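Local atomic coordinates of DNA polymerase III beta subunit (PDB entry 2AVT), a protein that probably acts as the ring-shaped sliding clamp of the bacterial replicase, closing around DNA as a dimer and tethering the polymerase to its template. Residues I34-T39 against I75-S80; G42-G47 against E55-V60; A150-L155 against A177-S182; M185-I190 against S367-I372. One frame throughout, in Å; residues are numbered along the deposited sequence.

Interaction 1 (I34-T39 against I75-S80)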
loop_
_atom_site.group_PDB
_atom_site.type_symbol
_atom_site.label_atom_id
_atom_site.label_comp_id
_atom_site.label_asym_id
_atom_site.label_seq_id
_atom_site.Cartn_x
_atom_site.Cartn_y
_atom_site.Cartn_z
ATOM N N ILE A 34 -4.811 22.468 -9.005
ATOM C CA ILE A 34 -4.767 22.067 -10.395
ATOM C C ILE A 34 -5.380 23.244 -11.138
ATOM O O ILE A 34 -6.359 23.854 -10.680
ATOM C CB ILE A 34 -5.560 20.759 -10.652
ATOM C CG1 ILE A 34 -5.463 20.384 -12.135
ATOM C CG2 ILE A 34 -6.993 20.919 -10.212
ATOM C CD1 ILE A 34 -5.641 18.902 -12.413
ATOM N N LYS A 35 -4.777 23.603 -12.262
ATOM C CA LYS A 35 -5.266 24.718 -13.051
ATOM C C LYS A 35 -6.089 24.161 -14.197
ATOM O O LYS A 35 -5.658 23.250 -14.897
ATOM C CB LYS A 35 -4.081 25.538 -13.574
ATOM C CG LYS A 35 -4.444 26.690 -14.474
ATOM C CD LYS A 35 -3.172 27.356 -14.991
ATOM C CE LYS A 35 -3.470 28.321 -16.128
ATOM N NZ LYS A 35 -2.215 28.671 -16.878
ATOM N N ILE A 36 -7.287 24.702 -14.371
ATOM C CA ILE A 36 -8.179 24.242 -15.420
ATOM C C ILE A 36 -8.490 25.385 -16.372
ATOM O O ILE A 36 -9.057 26.400 -15.970
ATOM C CB ILE A 36 -9.500 23.724 -14.826
ATOM C CG1 ILE A 36 -9.215 22.591 -13.837
ATOM C CG2 ILE A 36 -10.411 23.230 -15.934
ATOM C CD1 ILE A 36 -10.454 22.040 -13.170
ATOM N N GLU A 37 -8.093 25.233 -17.628
ATOM C CA GLU A 37 -8.369 26.260 -18.622
ATOM C C GLU A 37 -9.269 25.652 -19.679
ATOM O O GLU A 37 -8.930 24.641 -20.285
ATOM C CB GLU A 37 -7.080 26.748 -19.270
ATOM C CG GLU A 37 -6.126 27.390 -18.306
ATOM C CD GLU A 37 -4.787 27.680 -18.946
ATOM O OE1 GLU A 37 -4.166 26.731 -19.490
ATOM O OE2 GLU A 37 -4.358 28.852 -18.898
ATOM N N VAL A 38 -10.416 26.277 -19.895
ATOM C CA VAL A 38 -11.365 25.782 -20.868
ATOM C C VAL A 38 -11.348 26.664 -22.109
ATOM O O VAL A 38 -11.599 27.871 -22.031
ATOM C CB VAL A 38 -12.791 25.751 -20.270
ATOM C CG1 VAL A 38 -13.773 25.216 -21.292
ATOM C CG2 VAL A 38 -12.806 24.887 -19.000
ATOM N N THR A 39 -11.024 26.060 -23.251
ATOM C CA THR A 39 -10.991 26.791 -24.515
ATOM C C THR A 39 -11.954 26.152 -25.507
ATOM O O THR A 39 -12.566 25.118 -25.219
ATOM C CB THR A 39 -9.572 26.818 -25.118
ATOM O OG1 THR A 39 -9.208 25.508 -25.566
ATOM C CG2 THR A 39 -8.569 27.278 -24.072
ATOM N N ILE A 75 -9.756 28.453 -14.017
ATOM C CA ILE A 75 -9.891 28.445 -12.569
ATOM C C ILE A 75 -8.907 27.492 -11.920
ATOM O O ILE A 75 -8.415 26.568 -12.571
ATOM C CB ILE A 75 -11.341 28.043 -12.150
ATOM C CG1 ILE A 75 -11.561 28.318 -10.662
ATOM C CG2 ILE A 75 -11.589 26.557 -12.416
ATOM C CD1 ILE A 75 -12.954 27.948 -10.182
ATOM N N LEU A 76 -8.612 27.742 -10.643
ATOM C CA LEU A 76 -7.723 26.912 -9.838
ATOM C C LEU A 76 -8.534 26.257 -8.705
ATOM O O LEU A 76 -9.327 26.918 -8.035
ATOM C CB LEU A 76 -6.608 27.756 -9.205
ATOM C CG LEU A 76 -5.695 28.629 -10.077
ATOM C CD1 LEU A 76 -4.643 29.299 -9.183
ATOM C CD2 LEU A 76 -5.016 27.764 -11.135
ATOM N N LEU A 77 -8.303 24.969 -8.478
ATOM C CA LEU A 77 -8.990 24.214 -7.437
ATOM C C LEU A 77 -7.952 23.330 -6.753
ATOM O O LEU A 77 -6.979 22.921 -7.397
ATOM C CB LEU A 77 -10.086 23.328 -8.066
ATOM C CG LEU A 77 -11.240 24.038 -8.781
ATOM C CD1 LEU A 77 -12.065 23.048 -9.616
ATOM C CD2 LEU A 77 -12.110 24.719 -7.739
ATOM N N GLU A 78 -8.125 23.048 -5.461
ATOM C CA GLU A 78 -7.168 22.177 -4.772
ATOM C C GLU A 78 -7.248 20.841 -5.489
ATOM O O GLU A 78 -8.311 20.224 -5.547
ATOM C CB GLU A 78 -7.538 21.995 -3.297
ATOM C CG GLU A 78 -7.290 23.213 -2.430
ATOM C CD GLU A 78 -5.830 23.622 -2.407
ATOM O OE1 GLU A 78 -4.966 22.726 -2.346
ATOM O OE2 GLU A 78 -5.550 24.835 -2.433
ATOM N N ALA A 79 -6.124 20.392 -6.032
ATOM C CA ALA A 79 -6.071 19.151 -6.801
ATOM C C ALA A 79 -6.609 17.855 -6.177
ATOM O O ALA A 79 -7.580 17.286 -6.674
ATOM C CB ALA A 79 -4.659 18.924 -7.289
ATOM N N SER A 80 -5.956 17.361 -5.131
ATOM C CA SER A 80 -6.382 16.119 -4.493
ATOM C C SER A 80 -7.843 16.162 -4.076
ATOM O O SER A 80 -8.585 15.198 -4.251
ATOM C CB SER A 80 -5.510 15.823 -3.273
ATOM O OG SER A 80 -4.231 15.393 -3.689
#
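Four backbone hydrogen bonds tie Ile34 and Ile36 to Leu77 and Ile75. Ile34 N donates to Leu77 O at 2.7 Å, and the carbonyl of Ile34 takes Leu77 N in return. Two residues further on, Ile36 N reaches Ile75 O at 2.8 Å, and Ile75 N closes the second ring on Ile36 O. Between these two pairs, Lys35 and Leu76 form a non-hydrogen-bonded pair, where Leu76 CA lies 3.5 Å from Ile34 O in a CA-H...O contact. The strands run antiparallel at 148° and form one end of the eight-stranded sheet that reaches from the N-terminal domain of the clamp into the central one; 73-78 is its outermost strand within the chain, and it passes straight into the helix beginning at Ala79. Apolar contacts occupy both faces. On the face of Ile34, Ile36, Ile75 and Leu77, Ile36 CD1 meets Leu77 CD1 at 4.0 Å. Ile34 CB rests 3.9 Å from Ala79 CB, at the helix start, and Leu15 and Thr18 of helix 8-18 also pack on Ile34. On the other face, Leu76 CD2 presses tightly on Lys35 CB, 3.4 Å away. The lysine chain is extended, with CG anti to the backbone N (chi1 177°), and NZ forms a salt bridge with Glu37 OE2 in its own strand.

Interaction 2 (G42-G47 against E55-V60)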
loop_
_atom_site.group_PDB
_atom_site.type_symbol
_atom_site.label_atom_id
_atom_site.label_comp_id
_atom_site.label_asym_id
_atom_site.label_seq_id
_atom_site.Cartn_x
_atom_site.Cartn_y
_atom_site.Cartn_z
ATOM N N GLY A 42 -10.895 22.447 -26.279
ATOM C CA GLY A 42 -10.659 21.441 -25.256
ATOM C C GLY A 42 -10.493 21.974 -23.845
ATOM O O GLY A 42 -10.546 23.181 -23.601
ATOM N N VAL A 43 -10.301 21.051 -22.910
ATOM C CA VAL A 43 -10.110 21.401 -21.510
ATOM C C VAL A 43 -8.666 21.077 -21.153
ATOM O O VAL A 43 -8.252 19.921 -21.162
ATOM C CB VAL A 43 -11.081 20.602 -20.610
ATOM C CG1 VAL A 43 -10.667 20.723 -19.140
ATOM C CG2 VAL A 43 -12.512 21.131 -20.805
ATOM N N THR A 44 -7.888 22.104 -20.853
ATOM C CA THR A 44 -6.491 21.877 -20.525
ATOM C C THR A 44 -6.244 21.904 -19.022
ATOM O O THR A 44 -6.609 22.864 -18.331
ATOM C CB THR A 44 -5.591 22.918 -21.217
ATOM O OG1 THR A 44 -5.707 22.761 -22.636
ATOM C CG2 THR A 44 -4.138 22.724 -20.815
ATOM N N LEU A 45 -5.618 20.838 -18.535
ATOM C CA LEU A 45 -5.307 20.687 -17.114
ATOM C C LEU A 45 -3.816 20.876 -16.895
ATOM O O LEU A 45 -2.997 20.280 -17.609
ATOM C CB LEU A 45 -5.716 19.291 -16.644
ATOM C CG LEU A 45 -7.150 18.891 -17.003
ATOM C CD1 LEU A 45 -7.421 17.463 -16.528
ATOM C CD2 LEU A 45 -8.132 19.853 -16.345
ATOM N N THR A 46 -3.462 21.705 -15.912
ATOM C CA THR A 46 -2.053 21.962 -15.611
ATOM C C THR A 46 -1.722 21.732 -14.140
ATOM O O THR A 46 -2.468 22.148 -13.247
ATOM C CB THR A 46 -1.643 23.418 -15.957
ATOM O OG1 THR A 46 -1.870 23.675 -17.347
ATOM C CG2 THR A 46 -0.166 23.640 -15.641
ATOM N N GLY A 47 -0.603 21.058 -13.911
ATOM C CA GLY A 47 -0.133 20.778 -12.566
ATOM C C GLY A 47 1.381 20.928 -12.560
ATOM O O GLY A 47 2.031 20.696 -13.596
ATOM N N GLU A 55 0.953 19.673 -18.686
ATOM C CA GLU A 55 -0.185 20.341 -19.314
ATOM C C GLU A 55 -0.851 19.253 -20.144
ATOM O O GLU A 55 -0.317 18.809 -21.164
ATOM C CB GLU A 55 0.256 21.508 -20.199
ATOM C CG GLU A 55 0.517 22.792 -19.422
ATOM C CD GLU A 55 0.907 23.963 -20.307
ATOM O OE1 GLU A 55 0.322 24.174 -21.369
ATOM O OE2 GLU A 55 1.886 24.747 -19.859
ATOM N N ASN A 56 -2.013 18.812 -19.683
ATOM C CA ASN A 56 -2.739 17.733 -20.336
ATOM C C ASN A 56 -4.083 18.239 -20.838
ATOM O O ASN A 56 -4.926 18.718 -20.070
ATOM C CB ASN A 56 -2.898 16.575 -19.343
ATOM C CG ASN A 56 -3.547 15.343 -19.962
ATOM O OD1 ASN A 56 -3.599 15.189 -21.184
ATOM N ND2 ASN A 56 -4.028 14.448 -19.111
ATOM N N THR A 57 -4.266 18.129 -22.147
ATOM C CA THR A 57 -5.468 18.605 -22.795
ATOM C C THR A 57 -6.435 17.514 -23.214
ATOM O O THR A 57 -6.038 16.509 -23.809
ATOM C CB THR A 57 -5.111 19.436 -24.056
ATOM O OG1 THR A 57 -4.378 20.603 -23.670
ATOM C CG2 THR A 57 -6.380 19.853 -24.802
ATOM N N ILE A 58 -7.705 17.721 -22.886
ATOM C CA ILE A 58 -8.771 16.808 -23.274
ATOM C C ILE A 58 -9.427 17.555 -24.432
ATOM O O ILE A 58 -10.030 18.615 -24.239
ATOM C CB ILE A 58 -9.816 16.625 -22.167
ATOM C CG1 ILE A 58 -9.168 16.065 -20.901
ATOM C CG2 ILE A 58 -10.906 15.664 -22.646
ATOM C CD1 ILE A 58 -10.075 16.180 -19.697
ATOM N N PRO A 59 -9.284 17.027 -25.656
ATOM C CA PRO A 59 -9.832 17.597 -26.892
ATOM C C PRO A 59 -11.341 17.456 -27.063
ATOM O O PRO A 59 -11.926 16.450 -26.682
ATOM C CB PRO A 59 -9.078 16.833 -27.971
ATOM C CG PRO A 59 -8.982 15.463 -27.358
ATOM C CD PRO A 59 -8.541 15.785 -25.940
ATOM N N VAL A 60 -11.968 18.473 -27.638
ATOM C CA VAL A 60 -13.401 18.413 -27.890
ATOM C C VAL A 60 -13.661 17.555 -29.122
ATOM O O VAL A 60 -13.924 16.361 -29.010
ATOM C CB VAL A 60 -13.992 19.787 -28.159
ATOM C CG1 VAL A 60 -15.303 19.637 -28.918
ATOM C CG2 VAL A 60 -14.227 20.502 -26.858
#
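A beta hairpin of the N-terminal domain brings Thr44 opposite Thr57 and Val43 opposite Ile58, its strands running antiparallel at 162°. The two threonine hydroxyls share a hydrogen bond of 2.7 Å between Thr44 OG1 and Thr57 OG1, which bridges a non-hydrogen-bonded pair whose CA atoms are only 4.1 Å apart. Each OG1 stands beside its own backbone N, anti to the carbonyl carbon (chi1 -63° in both), and each CG2 is anti to the backbone N. Further along this face Thr46 and Glu55 run alongside each other in the same direction, with Thr46 OG1 3.3 Å from Glu55 CG. Backbone bonds join Val43 to Ile58 and Leu45 to Asn56 in both directions; Leu45 N reaches Asn56 O at 2.7 Å. At the far end Gly42, without a beta carbon, brings its CA to 3.1 Å from Ile58 O, and Val60 CG2 comes 3.9 Å from Gly42 N. On the opposite face Leu45, Asn56 and Ile58 meet helix 8-18, while Val43 packs on strand 67-71. There Leu45 CD1 meets Ile58 CD1 at 4.3 Å, Leu15 packs on Leu45, Ala14 packs on Ile58, and Asn56 ND2 makes a weak hydrogen bond to Ala14 O. The whole is an antiparallel hairpin within the sheet-and-helix N-terminal domain of the DNA-clamp family.

Interaction 3 (A150-L155 against A177-S182)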
loop_
_atom_site.group_PDB
_atom_site.type_symbol
_atom_site.label_atom_id
_atom_site.label_comp_id
_atom_site.label_asym_id
_atom_site.label_seq_id
_atom_site.Cartn_x
_atom_site.Cartn_y
_atom_site.Cartn_z
ATOM N N ALA A 150 17.761 5.539 -14.618
ATOM C CA ALA A 150 17.238 6.341 -13.510
ATOM C C ALA A 150 17.677 5.906 -12.111
ATOM O O ALA A 150 18.164 6.719 -11.329
ATOM C CB ALA A 150 15.715 6.390 -13.580
ATOM N N PHE A 151 17.512 4.625 -11.808
ATOM C CA PHE A 151 17.866 4.073 -10.498
ATOM C C PHE A 151 19.324 4.247 -10.063
ATOM O O PHE A 151 19.619 4.240 -8.867
ATOM C CB PHE A 151 17.514 2.583 -10.464
ATOM C CG PHE A 151 18.415 1.728 -11.314
ATOM C CD1 PHE A 151 19.595 1.206 -10.795
ATOM C CD2 PHE A 151 18.098 1.468 -12.641
ATOM C CE1 PHE A 151 20.441 0.443 -11.578
ATOM C CE2 PHE A 151 18.944 0.702 -13.433
ATOM C CZ PHE A 151 20.115 0.190 -12.901
ATOM N N ALA A 152 20.236 4.397 -11.021
ATOM C CA ALA A 152 21.654 4.535 -10.696
ATOM C C ALA A 152 22.072 5.921 -10.207
ATOM O O ALA A 152 23.135 6.073 -9.602
ATOM C CB ALA A 152 22.500 4.130 -11.899
ATOM N N ALA A 153 21.248 6.931 -10.468
ATOM C CA ALA A 153 21.569 8.285 -10.038
ATOM C C ALA A 153 21.627 8.381 -8.517
ATOM O O ALA A 153 21.075 7.538 -7.806
ATOM C CB ALA A 153 20.542 9.269 -10.583
ATOM N N SER A 154 22.301 9.414 -8.026
ATOM C CA SER A 154 22.439 9.628 -6.590
ATOM C C SER A 154 21.241 10.372 -6.000
ATOM O O SER A 154 20.637 11.226 -6.651
ATOM C CB SER A 154 23.720 10.416 -6.296
ATOM O OG SER A 154 23.897 10.598 -4.904
ATOM N N LEU A 155 20.914 10.039 -4.755
ATOM C CA LEU A 155 19.806 10.662 -4.036
ATOM C C LEU A 155 20.343 11.793 -3.168
ATOM O O LEU A 155 19.641 12.763 -2.876
ATOM C CB LEU A 155 19.118 9.626 -3.147
ATOM C CG LEU A 155 18.474 8.461 -3.890
ATOM C CD1 LEU A 155 18.007 7.410 -2.900
ATOM C CD2 LEU A 155 17.315 8.985 -4.719
ATOM N N ALA A 177 23.145 8.082 -22.570
ATOM C CA ALA A 177 22.377 8.320 -21.357
ATOM C C ALA A 177 23.141 7.599 -20.260
ATOM O O ALA A 177 23.305 6.380 -20.322
ATOM C CB ALA A 177 20.967 7.743 -21.482
ATOM N N VAL A 178 23.627 8.349 -19.272
ATOM C CA VAL A 178 24.370 7.747 -18.168
ATOM C C VAL A 178 23.983 8.330 -16.811
ATOM O O VAL A 178 23.641 9.507 -16.697
ATOM C CB VAL A 178 25.897 7.929 -18.346
ATOM C CG1 VAL A 178 26.262 9.390 -18.205
ATOM C CG2 VAL A 178 26.637 7.095 -17.315
ATOM N N ALA A 179 24.037 7.487 -15.786
ATOM C CA ALA A 179 23.718 7.897 -14.420
ATOM C C ALA A 179 24.609 7.096 -13.483
ATOM O O ALA A 179 24.905 5.933 -13.745
ATOM C CB ALA A 179 22.249 7.630 -14.102
ATOM N N THR A 180 25.026 7.727 -12.390
ATOM C CA THR A 180 25.891 7.083 -11.418
ATOM C C THR A 180 25.776 7.710 -10.032
ATOM O O THR A 180 25.374 8.866 -9.876
ATOM C CB THR A 180 27.373 7.152 -11.859
ATOM O OG1 THR A 180 28.185 6.440 -10.923
ATOM C CG2 THR A 180 27.854 8.588 -11.923
ATOM N N ASP A 181 26.129 6.915 -9.029
ATOM C CA ASP A 181 26.107 7.332 -7.633
ATOM C C ASP A 181 27.536 7.187 -7.101
ATOM O O ASP A 181 27.738 7.022 -5.903
ATOM C CB ASP A 181 25.165 6.432 -6.832
ATOM C CG ASP A 181 25.661 5.008 -6.745
ATOM O OD1 ASP A 181 26.428 4.600 -7.641
ATOM O OD2 ASP A 181 25.288 4.290 -5.786
ATOM N N SER A 182 28.517 7.240 -8.006
ATOM C CA SER A 182 29.936 7.107 -7.667
ATOM C C SER A 182 30.160 5.880 -6.798
ATOM O O SER A 182 31.026 5.847 -5.922
ATOM C CB SER A 182 30.444 8.347 -6.942
ATOM O OG SER A 182 29.822 8.498 -5.678
#
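The carbonyl oxygen of Ala152 stands over the face of the peptide group that joins Thr180 to Asp181, almost directly above Thr180 C at 3.1 Å. It is also 3.2 Å from Asp181 N, but the angle there is too poor for a hydrogen bond. The short 3-10 segment that follows helix 139-149 here lies against the end of strand 174-180, within the central domain of the clamp. The carboxylate of Asp181, also flat, is gripped by partners outside the two segments: OD2 forms a salt bridge with Arg184, and OD1 takes a weak bond from His183 N. Small side chains make the close fit possible. Ala179 CB points toward the 150-155 segment and sits 4.1 Å from Ala152 CB and 4.2 Å from Ala153 CB, while Ala152 CB approaches Ala179 O at 3.5 Å. Beyond the strand, Ser154 CB lies 4.1 Å from Asp181 CA. The chain then bends in an ST turn, Thr180 OG1 accepting from Ser182 N; the same hydroxyl is hydrogen-bonded to Arg184 O. Within this bend Asp181 CB lies 3.5 Å from Ala152 O.

Interaction 4 (M185-I190 against S367-I372)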
loop_
_atom_site.group_PDB
_atom_site.type_symbol
_atom_site.label_atom_id
_atom_site.label_comp_id
_atom_site.label_asym_id
_atom_site.label_seq_id
_atom_site.Cartn_x
_atom_site.Cartn_y
_atom_site.Cartn_z
ATOM N N MET A 185 27.193 2.558 -11.744
ATOM C CA MET A 185 26.876 3.367 -12.910
ATOM C C MET A 185 26.145 2.554 -13.962
ATOM O O MET A 185 26.334 1.347 -14.048
ATOM C CB MET A 185 28.189 3.907 -13.480
ATOM C CG MET A 185 28.074 4.598 -14.818
ATOM S SD MET A 185 29.724 5.054 -15.416
ATOM C CE MET A 185 30.227 3.526 -16.102
ATOM N N SER A 186 25.329 3.236 -14.757
ATOM C CA SER A 186 24.561 2.609 -15.821
ATOM C C SER A 186 24.622 3.506 -17.052
ATOM O O SER A 186 24.395 4.723 -16.958
ATOM C CB SER A 186 23.108 2.431 -15.391
ATOM O OG SER A 186 22.412 1.657 -16.346
ATOM N N GLN A 187 24.930 2.902 -18.200
ATOM C CA GLN A 187 25.049 3.639 -19.461
ATOM C C GLN A 187 24.363 2.986 -20.668
ATOM O O GLN A 187 24.451 1.775 -20.882
ATOM C CB GLN A 187 26.522 3.842 -19.800
ATOM C CG GLN A 187 26.767 4.518 -21.139
ATOM C CD GLN A 187 28.191 4.319 -21.628
ATOM O OE1 GLN A 187 28.571 3.224 -22.063
ATOM N NE2 GLN A 187 28.986 5.366 -21.543
ATOM N N ARG A 188 23.702 3.817 -21.466
ATOM C CA ARG A 188 23.011 3.354 -22.660
ATOM C C ARG A 188 23.470 4.194 -23.850
ATOM O O ARG A 188 23.368 5.419 -23.830
ATOM C CB ARG A 188 21.491 3.485 -22.486
ATOM C CG ARG A 188 20.657 2.976 -23.667
ATOM C CD ARG A 188 20.765 1.455 -23.839
ATOM N NE ARG A 188 20.076 0.981 -25.044
ATOM C CZ ARG A 188 18.755 0.938 -25.191
ATOM N NH1 ARG A 188 17.956 1.334 -24.210
ATOM N NH2 ARG A 188 18.229 0.513 -26.333
ATOM N N LEU A 189 23.983 3.529 -24.881
ATOM C CA LEU A 189 24.438 4.221 -26.082
ATOM C C LEU A 189 23.530 3.843 -27.237
ATOM O O LEU A 189 23.152 2.686 -27.391
ATOM C CB LEU A 189 25.872 3.830 -26.435
ATOM C CG LEU A 189 26.966 4.027 -25.391
ATOM C CD1 LEU A 189 28.307 3.700 -26.040
ATOM C CD2 LEU A 189 26.963 5.457 -24.871
ATOM N N ILE A 190 23.180 4.828 -28.043
ATOM C CA ILE A 190 22.321 4.598 -29.188
ATOM C C ILE A 190 22.809 5.498 -30.304
ATOM O O ILE A 190 23.324 6.584 -30.043
ATOM C CB ILE A 190 20.849 4.950 -28.851
ATOM C CG1 ILE A 190 20.283 3.926 -27.867
ATOM C CG2 ILE A 190 20.014 4.993 -30.111
ATOM C CD1 ILE A 190 18.845 4.194 -27.463
ATOM N N SER A 367 23.186 -1.712 -26.399
ATOM C CA SER A 367 24.520 -1.324 -25.970
ATOM C C SER A 367 24.263 -0.782 -24.564
ATOM O O SER A 367 24.291 0.425 -24.324
ATOM C CB SER A 367 25.084 -0.221 -26.862
ATOM O OG SER A 367 26.305 0.273 -26.334
ATOM N N PHE A 368 23.978 -1.698 -23.648
ATOM C CA PHE A 368 23.673 -1.360 -22.266
ATOM C C PHE A 368 24.764 -1.908 -21.356
ATOM O O PHE A 368 24.906 -3.113 -21.191
ATOM C CB PHE A 368 22.304 -1.954 -21.909
ATOM C CG PHE A 368 21.863 -1.700 -20.495
ATOM C CD1 PHE A 368 22.185 -0.519 -19.845
ATOM C CD2 PHE A 368 21.069 -2.628 -19.835
ATOM C CE1 PHE A 368 21.719 -0.268 -18.560
ATOM C CE2 PHE A 368 20.601 -2.386 -18.552
ATOM C CZ PHE A 368 20.927 -1.201 -17.913
ATOM N N ILE A 369 25.536 -1.003 -20.773
ATOM C CA ILE A 369 26.620 -1.377 -19.883
ATOM C C ILE A 369 26.420 -0.792 -18.490
ATOM O O ILE A 369 26.098 0.389 -18.349
ATOM C CB ILE A 369 27.964 -0.857 -20.411
ATOM C CG1 ILE A 369 28.303 -1.534 -21.745
ATOM C CG2 ILE A 369 29.048 -1.100 -19.368
ATOM C CD1 ILE A 369 29.505 -0.923 -22.455
ATOM N N GLN A 370 26.599 -1.624 -17.469
ATOM C CA GLN A 370 26.485 -1.179 -16.084
ATOM C C GLN A 370 27.810 -1.482 -15.395
ATOM O O GLN A 370 28.439 -2.505 -15.665
ATOM C CB GLN A 370 25.337 -1.893 -15.367
ATOM C CG GLN A 370 23.958 -1.565 -15.933
ATOM C CD GLN A 370 22.850 -2.255 -15.179
ATOM O OE1 GLN A 370 22.426 -1.795 -14.115
ATOM N NE2 GLN A 370 22.382 -3.372 -15.712
ATOM N N LEU A 371 28.218 -0.582 -14.504
ATOM C CA LEU A 371 29.484 -0.697 -13.785
ATOM C C LEU A 371 29.233 -0.689 -12.268
ATOM O O LEU A 371 28.506 0.163 -11.765
ATOM C CB LEU A 371 30.372 0.490 -14.186
ATOM C CG LEU A 371 31.898 0.492 -14.041
ATOM C CD1 LEU A 371 32.504 -0.512 -15.004
ATOM C CD2 LEU A 371 32.442 1.887 -14.353
ATOM N N ILE A 372 29.830 -1.637 -11.550
ATOM C CA ILE A 372 29.672 -1.725 -10.099
ATOM C C ILE A 372 31.024 -1.793 -9.397
ATOM O O ILE A 372 31.839 -2.675 -9.677
ATOM C CB ILE A 372 28.886 -2.980 -9.685
ATOM C CG1 ILE A 372 27.436 -2.880 -10.158
ATOM C CG2 ILE A 372 28.946 -3.149 -8.167
ATOM C CD1 ILE A 372 26.619 -4.133 -9.870
HETATM O O HOH W 1 26.537 1.464 -23.095
HETATM O O HOH W 2 21.531 0.731 -27.581
#
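Met185 and Leu371 are joined twice through the backbone, with Met185 N on Leu371 O and Leu371 N on Met185 O, both at 2.7 Å. Gln187 and Ile369 repeat the pattern, and a longer bond of 3.2 Å runs from Leu189 N to Ser367 O. Met185 O also receives a CA-H...O contact from Gln370 CA. Strand 184-191 of the central domain and strand 367-372 of the C-terminal domain thus lie antiparallel, at 167°, and fuse the sheets of two domains into one continuous nine-stranded sheet, as expected for the joined domains of a beta clamp.

Among apolar contacts, Met185 CE presses tightly on Leu371 CD2 at 3.3 Å. The thioether chain is bent at its last torsion (chi3 82°), which swings CE onto the leucine, and the two side chains cross obliquely. A separate kind of contact, oxygens at a ring edge, lies on the other face: Ser186 OG meets the Phe368 ring in its plane, 3.0 Å from CE1, and Gln187 O also lies at that edge, 3.4 Å from CD1. The hydroxyl of Ser186 is itself hydrogen-bonded to Glu148 O, at the end of helix 139-149.

Water and charge complete the polar contacts. One water lies in plane at the edge of the Arg188 guanidinium, 2.9 Å from NE, accepts from Ser367 N as well and donates to Leu189 O. Arg188 NH1 forms a salt bridge with Glu148, and Ile190 CD1 covers one guanidinium face, toward its rim. A second water lies within bonding distance of Gln187 OE1 and Ser367 O, 2.8 Å from the latter, and its protons may be shared among more acceptors.

In the fold
Along the chain interaction 2 is nested inside the loop closed by interaction 1, and interactions 3 and 4 follow in series. The first two, centres 10 Å apart, are neighbours in the eight-stranded sheet, where Glu37 O probably accepts a hydrogen bond from Thr44 N. Interactions 3 and 4, with centres 11 Å apart, both reach the nine-stranded sheet: strands 174-180 and 184-191 lie next to each other, and Phe151 CZ packs on Gln370 OE1. Between the pairs the distances are large, with centres 41 Å apart for interactions 1 and 4, on opposite sides of the chain's centre. Both sheets span a domain boundary, joining the three domains in a way consistent with a continuous arc, half of a dimeric ring.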